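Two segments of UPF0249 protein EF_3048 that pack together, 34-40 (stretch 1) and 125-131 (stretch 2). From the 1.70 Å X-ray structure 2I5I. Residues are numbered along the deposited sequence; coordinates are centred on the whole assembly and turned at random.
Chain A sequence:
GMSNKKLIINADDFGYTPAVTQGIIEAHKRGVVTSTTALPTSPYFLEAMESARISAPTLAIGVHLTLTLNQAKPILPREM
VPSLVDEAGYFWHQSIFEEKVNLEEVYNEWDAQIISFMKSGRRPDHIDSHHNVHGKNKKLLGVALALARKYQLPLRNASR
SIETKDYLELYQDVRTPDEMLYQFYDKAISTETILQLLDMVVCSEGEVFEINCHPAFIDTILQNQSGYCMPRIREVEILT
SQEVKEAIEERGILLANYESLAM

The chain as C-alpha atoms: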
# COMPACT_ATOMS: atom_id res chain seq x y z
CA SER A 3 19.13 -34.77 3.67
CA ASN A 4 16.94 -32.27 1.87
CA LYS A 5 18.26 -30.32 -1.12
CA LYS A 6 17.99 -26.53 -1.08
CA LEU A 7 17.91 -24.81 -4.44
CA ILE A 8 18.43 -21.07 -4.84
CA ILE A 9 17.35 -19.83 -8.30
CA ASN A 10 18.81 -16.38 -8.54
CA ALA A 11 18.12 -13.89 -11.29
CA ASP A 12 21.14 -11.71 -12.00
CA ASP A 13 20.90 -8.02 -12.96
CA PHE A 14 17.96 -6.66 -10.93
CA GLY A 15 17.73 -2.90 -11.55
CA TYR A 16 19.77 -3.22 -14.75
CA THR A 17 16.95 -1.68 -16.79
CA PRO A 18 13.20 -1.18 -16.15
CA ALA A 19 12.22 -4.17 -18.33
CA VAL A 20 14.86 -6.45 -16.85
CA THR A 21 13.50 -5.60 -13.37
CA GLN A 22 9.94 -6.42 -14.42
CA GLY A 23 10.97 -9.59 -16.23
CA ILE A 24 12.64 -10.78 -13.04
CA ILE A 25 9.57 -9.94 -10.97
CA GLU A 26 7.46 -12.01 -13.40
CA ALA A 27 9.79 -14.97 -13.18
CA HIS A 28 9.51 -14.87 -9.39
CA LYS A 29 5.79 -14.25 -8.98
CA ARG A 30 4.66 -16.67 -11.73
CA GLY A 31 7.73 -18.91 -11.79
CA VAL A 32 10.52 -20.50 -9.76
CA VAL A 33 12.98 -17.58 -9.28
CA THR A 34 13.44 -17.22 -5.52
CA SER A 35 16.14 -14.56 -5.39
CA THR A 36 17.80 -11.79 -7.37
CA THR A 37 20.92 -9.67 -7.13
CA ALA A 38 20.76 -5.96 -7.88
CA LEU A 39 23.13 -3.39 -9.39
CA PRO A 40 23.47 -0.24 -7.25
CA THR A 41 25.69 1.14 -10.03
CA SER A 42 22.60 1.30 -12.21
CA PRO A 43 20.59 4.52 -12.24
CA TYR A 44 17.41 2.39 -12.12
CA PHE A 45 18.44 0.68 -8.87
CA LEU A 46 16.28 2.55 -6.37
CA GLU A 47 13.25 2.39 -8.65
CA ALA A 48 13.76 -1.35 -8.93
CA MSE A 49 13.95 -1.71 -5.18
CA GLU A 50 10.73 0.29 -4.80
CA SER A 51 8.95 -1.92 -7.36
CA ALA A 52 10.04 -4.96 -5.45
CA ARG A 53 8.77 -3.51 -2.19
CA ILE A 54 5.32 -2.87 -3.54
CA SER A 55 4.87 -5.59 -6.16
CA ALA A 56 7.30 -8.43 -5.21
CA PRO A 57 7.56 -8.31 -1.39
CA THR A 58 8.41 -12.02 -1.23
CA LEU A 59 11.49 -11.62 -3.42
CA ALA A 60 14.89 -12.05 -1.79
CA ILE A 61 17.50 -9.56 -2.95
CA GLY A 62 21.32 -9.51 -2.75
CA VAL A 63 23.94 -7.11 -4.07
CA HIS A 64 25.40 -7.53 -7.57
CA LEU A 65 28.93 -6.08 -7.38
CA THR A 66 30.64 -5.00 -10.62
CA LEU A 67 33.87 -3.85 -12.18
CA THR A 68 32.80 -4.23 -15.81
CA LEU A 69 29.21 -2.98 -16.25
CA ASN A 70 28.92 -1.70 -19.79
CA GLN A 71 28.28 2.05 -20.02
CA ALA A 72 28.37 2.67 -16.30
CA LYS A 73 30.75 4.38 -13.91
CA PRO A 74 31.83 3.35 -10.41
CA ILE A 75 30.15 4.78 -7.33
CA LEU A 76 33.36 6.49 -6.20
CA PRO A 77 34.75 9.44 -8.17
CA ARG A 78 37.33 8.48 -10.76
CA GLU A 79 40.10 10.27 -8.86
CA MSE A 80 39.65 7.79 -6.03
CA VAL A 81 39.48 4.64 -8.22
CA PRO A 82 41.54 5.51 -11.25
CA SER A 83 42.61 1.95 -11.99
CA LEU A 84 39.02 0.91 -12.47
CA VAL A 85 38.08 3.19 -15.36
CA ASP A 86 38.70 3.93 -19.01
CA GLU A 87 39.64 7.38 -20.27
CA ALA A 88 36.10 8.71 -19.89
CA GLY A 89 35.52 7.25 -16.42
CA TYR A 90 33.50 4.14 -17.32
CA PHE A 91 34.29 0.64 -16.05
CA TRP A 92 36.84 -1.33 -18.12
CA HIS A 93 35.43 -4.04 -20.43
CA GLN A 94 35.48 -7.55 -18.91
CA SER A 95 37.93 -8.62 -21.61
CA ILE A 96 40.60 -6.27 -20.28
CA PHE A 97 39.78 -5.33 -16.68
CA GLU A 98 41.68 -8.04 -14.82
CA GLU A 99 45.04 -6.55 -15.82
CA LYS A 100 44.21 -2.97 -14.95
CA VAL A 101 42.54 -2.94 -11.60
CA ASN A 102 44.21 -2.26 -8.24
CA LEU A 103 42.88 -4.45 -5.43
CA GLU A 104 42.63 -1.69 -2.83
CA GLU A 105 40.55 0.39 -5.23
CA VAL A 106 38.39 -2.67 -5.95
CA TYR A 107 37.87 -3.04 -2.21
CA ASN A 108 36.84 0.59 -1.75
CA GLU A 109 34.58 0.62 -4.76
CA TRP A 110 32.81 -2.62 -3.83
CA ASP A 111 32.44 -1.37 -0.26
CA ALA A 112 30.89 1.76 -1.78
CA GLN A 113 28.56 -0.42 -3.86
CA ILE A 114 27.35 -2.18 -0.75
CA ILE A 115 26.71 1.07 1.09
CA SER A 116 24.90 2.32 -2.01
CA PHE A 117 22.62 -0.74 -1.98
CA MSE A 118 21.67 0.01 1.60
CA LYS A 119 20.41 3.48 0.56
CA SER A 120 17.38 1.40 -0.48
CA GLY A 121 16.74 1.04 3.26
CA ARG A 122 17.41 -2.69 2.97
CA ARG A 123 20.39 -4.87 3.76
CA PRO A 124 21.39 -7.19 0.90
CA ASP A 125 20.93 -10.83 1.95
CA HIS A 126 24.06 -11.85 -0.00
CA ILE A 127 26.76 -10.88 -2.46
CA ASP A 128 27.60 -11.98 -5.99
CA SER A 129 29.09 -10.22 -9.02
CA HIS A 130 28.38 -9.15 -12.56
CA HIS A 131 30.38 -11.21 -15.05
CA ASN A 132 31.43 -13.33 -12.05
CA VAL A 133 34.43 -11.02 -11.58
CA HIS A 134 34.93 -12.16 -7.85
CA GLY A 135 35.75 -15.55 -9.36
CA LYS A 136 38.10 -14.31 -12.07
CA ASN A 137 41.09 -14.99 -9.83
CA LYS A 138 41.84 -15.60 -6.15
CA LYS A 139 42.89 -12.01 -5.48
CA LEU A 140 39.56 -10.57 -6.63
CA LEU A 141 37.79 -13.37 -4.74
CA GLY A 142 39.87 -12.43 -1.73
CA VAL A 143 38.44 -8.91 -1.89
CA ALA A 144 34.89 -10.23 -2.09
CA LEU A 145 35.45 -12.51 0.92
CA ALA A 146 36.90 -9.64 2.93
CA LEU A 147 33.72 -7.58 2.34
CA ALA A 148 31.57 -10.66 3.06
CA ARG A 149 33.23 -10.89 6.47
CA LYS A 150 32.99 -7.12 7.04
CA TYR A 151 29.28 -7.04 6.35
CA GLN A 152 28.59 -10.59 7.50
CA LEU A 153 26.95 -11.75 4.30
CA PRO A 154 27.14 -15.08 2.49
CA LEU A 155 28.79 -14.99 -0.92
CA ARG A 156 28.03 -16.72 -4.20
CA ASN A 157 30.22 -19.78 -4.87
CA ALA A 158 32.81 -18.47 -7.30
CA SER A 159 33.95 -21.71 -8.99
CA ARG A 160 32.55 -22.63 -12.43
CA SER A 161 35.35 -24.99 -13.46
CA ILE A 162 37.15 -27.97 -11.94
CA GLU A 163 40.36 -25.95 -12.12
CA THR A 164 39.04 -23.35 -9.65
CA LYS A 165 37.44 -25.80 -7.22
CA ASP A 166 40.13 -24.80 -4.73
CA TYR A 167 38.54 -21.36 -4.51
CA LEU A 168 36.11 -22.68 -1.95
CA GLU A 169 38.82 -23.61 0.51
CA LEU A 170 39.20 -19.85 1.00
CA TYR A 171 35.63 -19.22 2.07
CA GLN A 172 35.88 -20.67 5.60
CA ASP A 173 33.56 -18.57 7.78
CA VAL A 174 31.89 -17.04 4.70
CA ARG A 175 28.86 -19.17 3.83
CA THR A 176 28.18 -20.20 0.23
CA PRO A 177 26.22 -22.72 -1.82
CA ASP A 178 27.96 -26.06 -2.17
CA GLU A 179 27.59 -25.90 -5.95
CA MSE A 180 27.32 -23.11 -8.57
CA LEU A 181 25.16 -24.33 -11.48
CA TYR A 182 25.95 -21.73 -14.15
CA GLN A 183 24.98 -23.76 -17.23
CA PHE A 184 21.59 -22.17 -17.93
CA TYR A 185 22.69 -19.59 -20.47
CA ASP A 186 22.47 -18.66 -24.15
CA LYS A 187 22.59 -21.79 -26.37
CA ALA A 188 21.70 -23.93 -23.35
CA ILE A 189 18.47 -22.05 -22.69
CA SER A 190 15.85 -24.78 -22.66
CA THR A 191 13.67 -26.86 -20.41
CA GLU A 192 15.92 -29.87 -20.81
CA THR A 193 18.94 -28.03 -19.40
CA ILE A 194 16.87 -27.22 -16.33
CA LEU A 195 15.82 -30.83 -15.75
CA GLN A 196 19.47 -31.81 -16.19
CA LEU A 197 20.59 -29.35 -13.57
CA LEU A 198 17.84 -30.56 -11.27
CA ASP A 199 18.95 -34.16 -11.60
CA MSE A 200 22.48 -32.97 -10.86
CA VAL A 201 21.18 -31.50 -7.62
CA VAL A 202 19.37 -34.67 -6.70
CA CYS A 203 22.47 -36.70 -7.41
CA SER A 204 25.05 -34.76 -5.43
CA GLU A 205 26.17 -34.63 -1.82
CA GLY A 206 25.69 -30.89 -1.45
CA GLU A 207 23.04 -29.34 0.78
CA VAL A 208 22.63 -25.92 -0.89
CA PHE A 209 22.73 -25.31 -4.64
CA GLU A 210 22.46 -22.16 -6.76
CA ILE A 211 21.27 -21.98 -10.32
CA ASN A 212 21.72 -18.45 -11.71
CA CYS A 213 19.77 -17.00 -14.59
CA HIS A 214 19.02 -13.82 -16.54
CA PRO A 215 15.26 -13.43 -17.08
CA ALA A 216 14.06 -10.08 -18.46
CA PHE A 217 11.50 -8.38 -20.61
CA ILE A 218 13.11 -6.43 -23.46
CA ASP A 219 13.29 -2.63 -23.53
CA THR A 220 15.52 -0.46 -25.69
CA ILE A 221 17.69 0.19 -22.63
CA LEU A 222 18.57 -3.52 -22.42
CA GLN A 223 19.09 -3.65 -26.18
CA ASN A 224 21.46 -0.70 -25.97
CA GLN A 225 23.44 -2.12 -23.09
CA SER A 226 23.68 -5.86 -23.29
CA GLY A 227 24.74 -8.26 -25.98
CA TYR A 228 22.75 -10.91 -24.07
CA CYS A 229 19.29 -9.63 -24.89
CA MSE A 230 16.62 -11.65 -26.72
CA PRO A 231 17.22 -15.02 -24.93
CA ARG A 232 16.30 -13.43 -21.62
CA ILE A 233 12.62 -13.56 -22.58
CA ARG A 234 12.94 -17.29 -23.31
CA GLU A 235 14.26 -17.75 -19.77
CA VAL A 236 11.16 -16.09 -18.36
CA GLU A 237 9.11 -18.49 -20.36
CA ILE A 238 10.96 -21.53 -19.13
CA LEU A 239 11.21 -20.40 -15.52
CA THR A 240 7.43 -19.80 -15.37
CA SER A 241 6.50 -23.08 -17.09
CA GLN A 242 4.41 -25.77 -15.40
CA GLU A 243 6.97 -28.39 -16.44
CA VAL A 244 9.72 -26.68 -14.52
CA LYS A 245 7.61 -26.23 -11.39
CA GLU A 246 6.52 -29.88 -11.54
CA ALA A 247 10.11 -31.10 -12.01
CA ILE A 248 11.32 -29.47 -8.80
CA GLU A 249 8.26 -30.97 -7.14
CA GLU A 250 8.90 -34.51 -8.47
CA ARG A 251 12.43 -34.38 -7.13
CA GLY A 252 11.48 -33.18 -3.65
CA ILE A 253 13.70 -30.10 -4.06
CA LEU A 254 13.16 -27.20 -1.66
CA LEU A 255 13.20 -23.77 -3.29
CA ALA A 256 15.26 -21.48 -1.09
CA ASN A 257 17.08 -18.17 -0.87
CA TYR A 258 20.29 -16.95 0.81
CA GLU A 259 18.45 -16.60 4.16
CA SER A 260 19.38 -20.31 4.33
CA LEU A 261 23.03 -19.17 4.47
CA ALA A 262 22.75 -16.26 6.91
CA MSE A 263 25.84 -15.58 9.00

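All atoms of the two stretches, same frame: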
# COMPACT_ATOMS: atom_id res chain seq x y z
N THR A 34 13.67 -17.48 -6.94
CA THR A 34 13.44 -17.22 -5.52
C THR A 34 14.25 -16.06 -4.97
O THR A 34 14.02 -15.59 -3.84
CB THR A 34 13.80 -18.48 -4.67
OG1 THR A 34 15.23 -18.54 -4.69
CG2 THR A 34 13.29 -19.76 -5.28
N SER A 35 15.19 -15.58 -5.76
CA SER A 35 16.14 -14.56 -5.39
C SER A 35 16.61 -13.76 -6.59
O SER A 35 16.49 -14.26 -7.73
CB SER A 35 17.33 -15.28 -4.74
OG SER A 35 18.35 -14.39 -4.37
N THR A 36 17.13 -12.58 -6.35
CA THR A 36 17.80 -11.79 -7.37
C THR A 36 18.95 -11.02 -6.75
O THR A 36 19.00 -10.82 -5.53
CB THR A 36 16.80 -10.84 -8.06
OG1 THR A 36 17.34 -10.22 -9.24
CG2 THR A 36 16.42 -9.73 -7.08
N THR A 37 19.86 -10.57 -7.60
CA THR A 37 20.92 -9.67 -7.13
C THR A 37 20.93 -8.41 -7.99
O THR A 37 20.83 -8.58 -9.22
CB THR A 37 22.31 -10.33 -7.14
OG1 THR A 37 22.55 -11.00 -8.37
CG2 THR A 37 22.34 -11.35 -6.00
N ALA A 38 20.99 -7.28 -7.32
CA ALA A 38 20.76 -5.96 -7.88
C ALA A 38 22.00 -5.10 -8.03
O ALA A 38 22.88 -5.13 -7.17
CB ALA A 38 19.77 -5.25 -6.95
N LEU A 39 22.03 -4.31 -9.10
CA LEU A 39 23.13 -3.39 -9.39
C LEU A 39 22.92 -2.00 -8.83
O LEU A 39 22.24 -1.16 -9.45
CB LEU A 39 23.34 -3.32 -10.89
CG LEU A 39 23.67 -4.60 -11.66
CD1 LEU A 39 23.14 -4.52 -13.08
CD2 LEU A 39 25.20 -4.83 -11.65
N PRO A 40 23.51 -1.63 -7.70
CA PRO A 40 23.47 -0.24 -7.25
C PRO A 40 24.13 0.77 -8.18
O PRO A 40 23.90 1.98 -8.10
CB PRO A 40 24.25 -0.24 -5.92
CG PRO A 40 24.87 -1.58 -5.82
CD PRO A 40 24.27 -2.52 -6.80
N ASP A 125 20.84 -9.58 1.19
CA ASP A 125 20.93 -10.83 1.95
C ASP A 125 22.16 -11.63 1.53
O ASP A 125 22.50 -12.68 2.13
CB ASP A 125 19.62 -11.61 1.79
CG ASP A 125 19.40 -12.28 0.46
OD1 ASP A 125 20.15 -11.94 -0.48
OD2 ASP A 125 18.50 -13.15 0.36
N HIS A 126 22.86 -11.18 0.49
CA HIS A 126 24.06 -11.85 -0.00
C HIS A 126 24.75 -11.02 -1.07
O HIS A 126 24.28 -9.95 -1.47
CB HIS A 126 23.73 -13.24 -0.52
CG HIS A 126 23.19 -13.40 -1.90
ND1 HIS A 126 21.88 -13.15 -2.21
CD2 HIS A 126 23.77 -13.79 -3.06
CE1 HIS A 126 21.69 -13.39 -3.50
NE2 HIS A 126 22.82 -13.78 -4.06
N ILE A 127 25.89 -11.53 -1.50
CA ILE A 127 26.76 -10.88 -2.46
C ILE A 127 27.10 -11.81 -3.60
O ILE A 127 27.36 -13.00 -3.43
CB ILE A 127 28.11 -10.43 -1.80
CG1 ILE A 127 27.94 -9.41 -0.69
CG2 ILE A 127 29.07 -9.92 -2.86
CD1 ILE A 127 29.20 -9.17 0.12
N ASP A 128 27.12 -11.27 -4.81
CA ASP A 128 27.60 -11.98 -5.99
C ASP A 128 28.19 -10.92 -6.91
O ASP A 128 28.29 -9.77 -6.47
CB ASP A 128 26.52 -12.82 -6.62
CG ASP A 128 25.45 -12.04 -7.37
OD1 ASP A 128 25.45 -10.80 -7.34
OD2 ASP A 128 24.60 -12.71 -8.00
N SER A 129 28.53 -11.25 -8.16
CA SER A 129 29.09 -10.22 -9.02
C SER A 129 28.74 -10.42 -10.49
O SER A 129 28.65 -11.56 -10.99
CB SER A 129 30.64 -10.23 -8.94
OG SER A 129 30.90 -11.42 -9.68
N HIS A 130 28.58 -9.27 -11.13
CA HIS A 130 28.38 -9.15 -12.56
C HIS A 130 29.57 -9.74 -13.29
O HIS A 130 30.70 -9.44 -12.89
CB HIS A 130 28.23 -7.68 -12.92
CG HIS A 130 27.89 -7.40 -14.35
ND1 HIS A 130 26.71 -7.82 -14.93
CD2 HIS A 130 28.56 -6.72 -15.31
CE1 HIS A 130 26.68 -7.42 -16.20
NE2 HIS A 130 27.79 -6.75 -16.45
N HIS A 131 29.32 -10.56 -14.29
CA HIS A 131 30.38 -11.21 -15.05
C HIS A 131 31.23 -12.13 -14.17
O HIS A 131 32.35 -12.47 -14.58
CB HIS A 131 31.28 -10.15 -15.70
CG HIS A 131 30.56 -9.42 -16.81
ND1 HIS A 131 31.11 -8.32 -17.44
CD2 HIS A 131 29.35 -9.61 -17.38
CE1 HIS A 131 30.27 -7.88 -18.35
NE2 HIS A 131 29.18 -8.64 -18.35
O HOH W 1 18.43 -14.84 -1.80

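Residues 34–40 and 125–131 lie far apart in sequence but meet through their side chains, burying 244 Å² between them. The touching parts, CA 35 to 39 and CA 126 to 130, run 54° apart, and the strands 35–38 and 127–129 stand too far from each other for backbone pairing: the CA atoms of Thr37 and Asp128 are 7.2 Å apart, and those of Leu39 and His130 are 8.4 Å apart. Side chains therefore bridge the gap, and a single direct hydrogen bond crosses it.

Thr34 stays out of reach, and the contact begins at Ser35. Its CA-to-CB bond points toward stretch 2, and the t rotamer (chi1 178°) places OG 3.6 Å from CE1 of His126. The same hydroxyl accepts a hydrogen bond from a water, with Ser35 OG 2.6 Å from the water O. This water also donates to Asp125, its O lying 2.7 Å from Asp125 OD2, so a short polar side chain on one stretch is linked to a carboxylate on the other. Asp125 uses its second oxygen to steady the neighbouring imidazole: His126 ND1 donates to Asp125 OD1 at 2.7 Å with a nearly straight angle of 167°. The bond fixes ND1 as protonated and helps hold the ring where it meets stretch 1.

Thr36 follows the alternation of an extended strand and directs its CB away. Its backbone still approaches the imidazole, with Thr36 O 4.2 Å from His126 CE1.

Thr37 points toward stretch 2 again and is the centre of the contact, with 73 Å² covered. In the p rotamer (chi1 47°), OG1 donates a hydrogen bond to Asp128 OD2 at 2.7 Å, while CG2 packs tightly against the His126 ring, 3.1 Å from NE2. A threonine suits this site: its hydroxyl reaches the carboxylate, and its methyl meets carboxylate and imidazole alike, with Thr37 CG2 also 3.3 Å from Asp128 OD2. Asp128 points its own CB toward stretch 1 to complete the bond, and its other oxygen, OD1, is hydrogen-bonded elsewhere in the structure. Both partners are buried, so the bond satisfies polar atoms withdrawn from bulk solvent.

Ala38 turns away, as do Ile127 and Ser129 on the facing strand. Beyond the strand, Leu39 leaves CA sideways, but its m,t side chain (chi1 -60°, chi2 150°) extends nearer to stretch 2 and brings CD2 to 4.3 Å from His130 CB. This loose, buried contact between aliphatic carbons closes the interface, and Pro40 takes no part in it.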